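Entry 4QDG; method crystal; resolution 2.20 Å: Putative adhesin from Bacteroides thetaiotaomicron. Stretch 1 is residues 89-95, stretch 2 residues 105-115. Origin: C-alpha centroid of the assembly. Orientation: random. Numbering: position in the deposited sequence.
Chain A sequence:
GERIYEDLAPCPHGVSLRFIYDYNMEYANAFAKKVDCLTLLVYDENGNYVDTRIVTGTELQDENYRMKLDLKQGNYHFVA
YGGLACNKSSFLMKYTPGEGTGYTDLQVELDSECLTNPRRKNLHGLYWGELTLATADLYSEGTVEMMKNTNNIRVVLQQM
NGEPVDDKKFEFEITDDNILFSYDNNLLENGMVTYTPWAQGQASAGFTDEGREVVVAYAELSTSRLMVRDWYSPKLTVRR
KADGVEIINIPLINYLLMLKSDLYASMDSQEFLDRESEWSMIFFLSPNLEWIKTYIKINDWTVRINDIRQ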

# COMPACT_ATOMS: atom_id res chain seq x y z
N SER A 89 7.14 10.60 -5.80
CA SER A 89 6.32 10.51 -4.59
C SER A 89 4.84 10.91 -4.76
O SER A 89 4.51 11.89 -5.43
CB SER A 89 6.92 11.34 -3.47
OG SER A 89 6.28 10.99 -2.26
N SER A 90 3.96 10.15 -4.12
CA SER A 90 2.53 10.40 -4.11
C SER A 90 2.07 10.98 -2.74
O SER A 90 0.96 11.51 -2.63
CB SER A 90 1.77 9.12 -4.43
OG SER A 90 2.16 8.63 -5.70
N PHE A 91 2.93 10.89 -1.71
CA PHE A 91 2.58 11.34 -0.36
C PHE A 91 3.47 12.49 0.13
O PHE A 91 4.52 12.76 -0.44
CB PHE A 91 2.63 10.15 0.62
CG PHE A 91 1.61 9.05 0.37
CD1 PHE A 91 1.80 8.13 -0.66
CD2 PHE A 91 0.49 8.93 1.17
CE1 PHE A 91 0.86 7.13 -0.90
CE2 PHE A 91 -0.44 7.92 0.94
CZ PHE A 91 -0.24 7.02 -0.09
N LEU A 92 3.01 13.20 1.17
CA LEU A 92 3.75 14.32 1.75
C LEU A 92 3.78 14.26 3.25
O LEU A 92 2.79 13.88 3.88
CB LEU A 92 3.11 15.68 1.35
CG LEU A 92 2.99 16.05 -0.13
CD1 LEU A 92 1.99 17.17 -0.32
CD2 LEU A 92 4.32 16.46 -0.70
N MSE A 93 4.90 14.69 3.84
CA MSE A 93 5.02 14.85 5.28
C MSE A 93 4.22 16.07 5.64
O MSE A 93 4.27 17.08 4.94
CB MSE A 93 6.47 15.00 5.70
CG MSE A 93 6.98 13.80 6.40
SE MSE A 93 8.90 13.92 6.47
CE MSE A 93 9.21 12.17 7.03
N LYS A 94 3.46 15.97 6.70
CA LYS A 94 2.55 17.02 7.15
C LYS A 94 2.80 17.34 8.63
O LYS A 94 2.74 16.46 9.50
CB LYS A 94 1.10 16.55 6.91
CG LYS A 94 0.03 17.62 7.00
CD LYS A 94 -1.35 16.97 6.94
CE LYS A 94 -2.47 17.94 7.21
NZ LYS A 94 -3.77 17.25 7.34
N TYR A 95 3.13 18.59 8.91
CA TYR A 95 3.32 19.08 10.28
C TYR A 95 2.23 20.09 10.56
O TYR A 95 1.81 20.83 9.65
CB TYR A 95 4.73 19.70 10.49
CG TYR A 95 5.83 18.68 10.70
CD1 TYR A 95 5.99 18.05 11.93
CD2 TYR A 95 6.76 18.41 9.70
CE1 TYR A 95 7.02 17.12 12.14
CE2 TYR A 95 7.80 17.49 9.90
CZ TYR A 95 7.93 16.86 11.13
OH TYR A 95 8.95 15.95 11.34
N ASP A 105 4.34 14.08 16.51
CA ASP A 105 3.75 15.19 15.75
C ASP A 105 3.77 14.93 14.23
O ASP A 105 3.18 15.69 13.46
CB ASP A 105 4.48 16.51 16.08
CG ASP A 105 4.39 16.88 17.56
OD1 ASP A 105 3.27 16.82 18.12
OD2 ASP A 105 5.44 17.16 18.17
N LEU A 106 4.41 13.87 13.80
CA LEU A 106 4.44 13.60 12.39
C LEU A 106 3.16 12.91 11.87
O LEU A 106 2.56 12.04 12.52
CB LEU A 106 5.68 12.79 12.01
CG LEU A 106 6.07 12.73 10.54
CD1 LEU A 106 6.02 14.13 9.85
CD2 LEU A 106 7.43 12.12 10.40
N GLN A 107 2.74 13.40 10.71
CA GLN A 107 1.67 12.93 9.87
C GLN A 107 2.18 12.88 8.43
O GLN A 107 3.02 13.70 8.07
CB GLN A 107 0.45 13.84 9.96
CG GLN A 107 -0.26 13.76 11.29
CD GLN A 107 -1.53 14.56 11.34
OE1 GLN A 107 -1.94 15.21 10.38
NE2 GLN A 107 -2.17 14.54 12.48
N VAL A 108 1.66 11.91 7.64
CA VAL A 108 1.90 11.73 6.21
C VAL A 108 0.52 11.68 5.54
O VAL A 108 -0.37 10.92 5.96
CB VAL A 108 2.78 10.49 5.88
CG1 VAL A 108 2.79 10.15 4.39
CG2 VAL A 108 4.20 10.71 6.37
N GLU A 109 0.33 12.51 4.51
CA GLU A 109 -0.93 12.57 3.78
C GLU A 109 -0.70 12.37 2.31
O GLU A 109 0.33 12.79 1.79
CB GLU A 109 -1.61 13.93 4.02
CG GLU A 109 -3.11 13.88 3.76
CD GLU A 109 -3.84 15.21 3.69
OE1 GLU A 109 -3.57 16.09 4.54
OE2 GLU A 109 -4.71 15.36 2.80
N LEU A 110 -1.68 11.76 1.61
CA LEU A 110 -1.61 11.65 0.15
C LEU A 110 -1.79 13.04 -0.46
O LEU A 110 -2.64 13.81 -0.01
CB LEU A 110 -2.69 10.69 -0.39
CG LEU A 110 -2.71 10.45 -1.92
CD1 LEU A 110 -1.68 9.41 -2.33
CD2 LEU A 110 -4.07 10.02 -2.39
N ASP A 111 -1.01 13.34 -1.50
CA ASP A 111 -1.18 14.54 -2.31
C ASP A 111 -2.49 14.34 -3.08
O ASP A 111 -2.60 13.40 -3.86
CB ASP A 111 0.04 14.70 -3.25
CG ASP A 111 0.08 15.93 -4.14
OD1 ASP A 111 -0.99 16.59 -4.32
OD2 ASP A 111 1.17 16.23 -4.68
N SER A 112 -3.51 15.17 -2.79
CA SER A 112 -4.86 15.09 -3.38
C SER A 112 -4.89 15.10 -4.93
O SER A 112 -5.83 14.59 -5.53
CB SER A 112 -5.73 16.22 -2.85
OG SER A 112 -5.24 17.49 -3.26
N GLU A 113 -3.84 15.66 -5.56
CA GLU A 113 -3.71 15.74 -7.02
C GLU A 113 -3.61 14.35 -7.66
O GLU A 113 -4.03 14.17 -8.81
CB GLU A 113 -2.49 16.61 -7.39
CG GLU A 113 -2.73 17.69 -8.43
CD GLU A 113 -4.12 18.29 -8.57
OE1 GLU A 113 -4.62 18.89 -7.59
OE2 GLU A 113 -4.71 18.16 -9.67
N CYS A 114 -3.13 13.35 -6.88
CA CYS A 114 -3.04 11.93 -7.29
C CYS A 114 -4.41 11.29 -7.48
O CYS A 114 -4.50 10.30 -8.19
CB CYS A 114 -2.23 11.15 -6.27
SG CYS A 114 -0.51 11.68 -6.14
N LEU A 115 -5.47 11.81 -6.83
CA LEU A 115 -6.78 11.20 -6.98
C LEU A 115 -7.39 11.53 -8.34
O LEU A 115 -8.07 10.67 -8.92
CB LEU A 115 -7.76 11.63 -5.86
CG LEU A 115 -7.40 11.23 -4.41
CD1 LEU A 115 -8.30 11.95 -3.42
CD2 LEU A 115 -7.45 9.71 -4.17

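Antiparallel strands illustrate how a regular backbone ladder positions chemically matched side chains, and the pairing of residues 91-94 with 107-110 is a compact example. Leu92 and Glu109 form a hydrogen-bonded pair, Leu92 N donating to Glu109 O (2.8 Å) and Glu109 N to Leu92 O (2.9 Å). Lys94 and Gln107 repeat the pattern less evenly: Lys94 N to Gln107 O is short at 2.7 Å, whereas Gln107 N to Lys94 O stretches to 3.3 Å. Beyond the strand, Asp111 N reaches Ser90 O at 2.9 Å and extends the ladder.

Lys94 and Glu109 cover the most surface. Their side chains share a face of the sheet with Leu92 and Gln107, and although they belong to different rungs, the extended, all-t lysine chain carries its ammonium diagonally to the carboxylate. The resulting salt bridge joins Lys94 NZ to Glu109 OE1 at 3.0 Å, while the lysine's aliphatic portion passes Gln107, with CD 3.9 Å from OE1 of that residue.

Leu106, the next largest contributor, supplies apolar contact instead. Its CD1 lies over one face of the Tyr95 ring, 3.9 Å from the centroid in a CH-pi contact, and also meets CG of selenomethionine Met93 at 3.6 Å. Leu110 CD1 packs similarly over Phe91, 3.7 Å from its ring centroid.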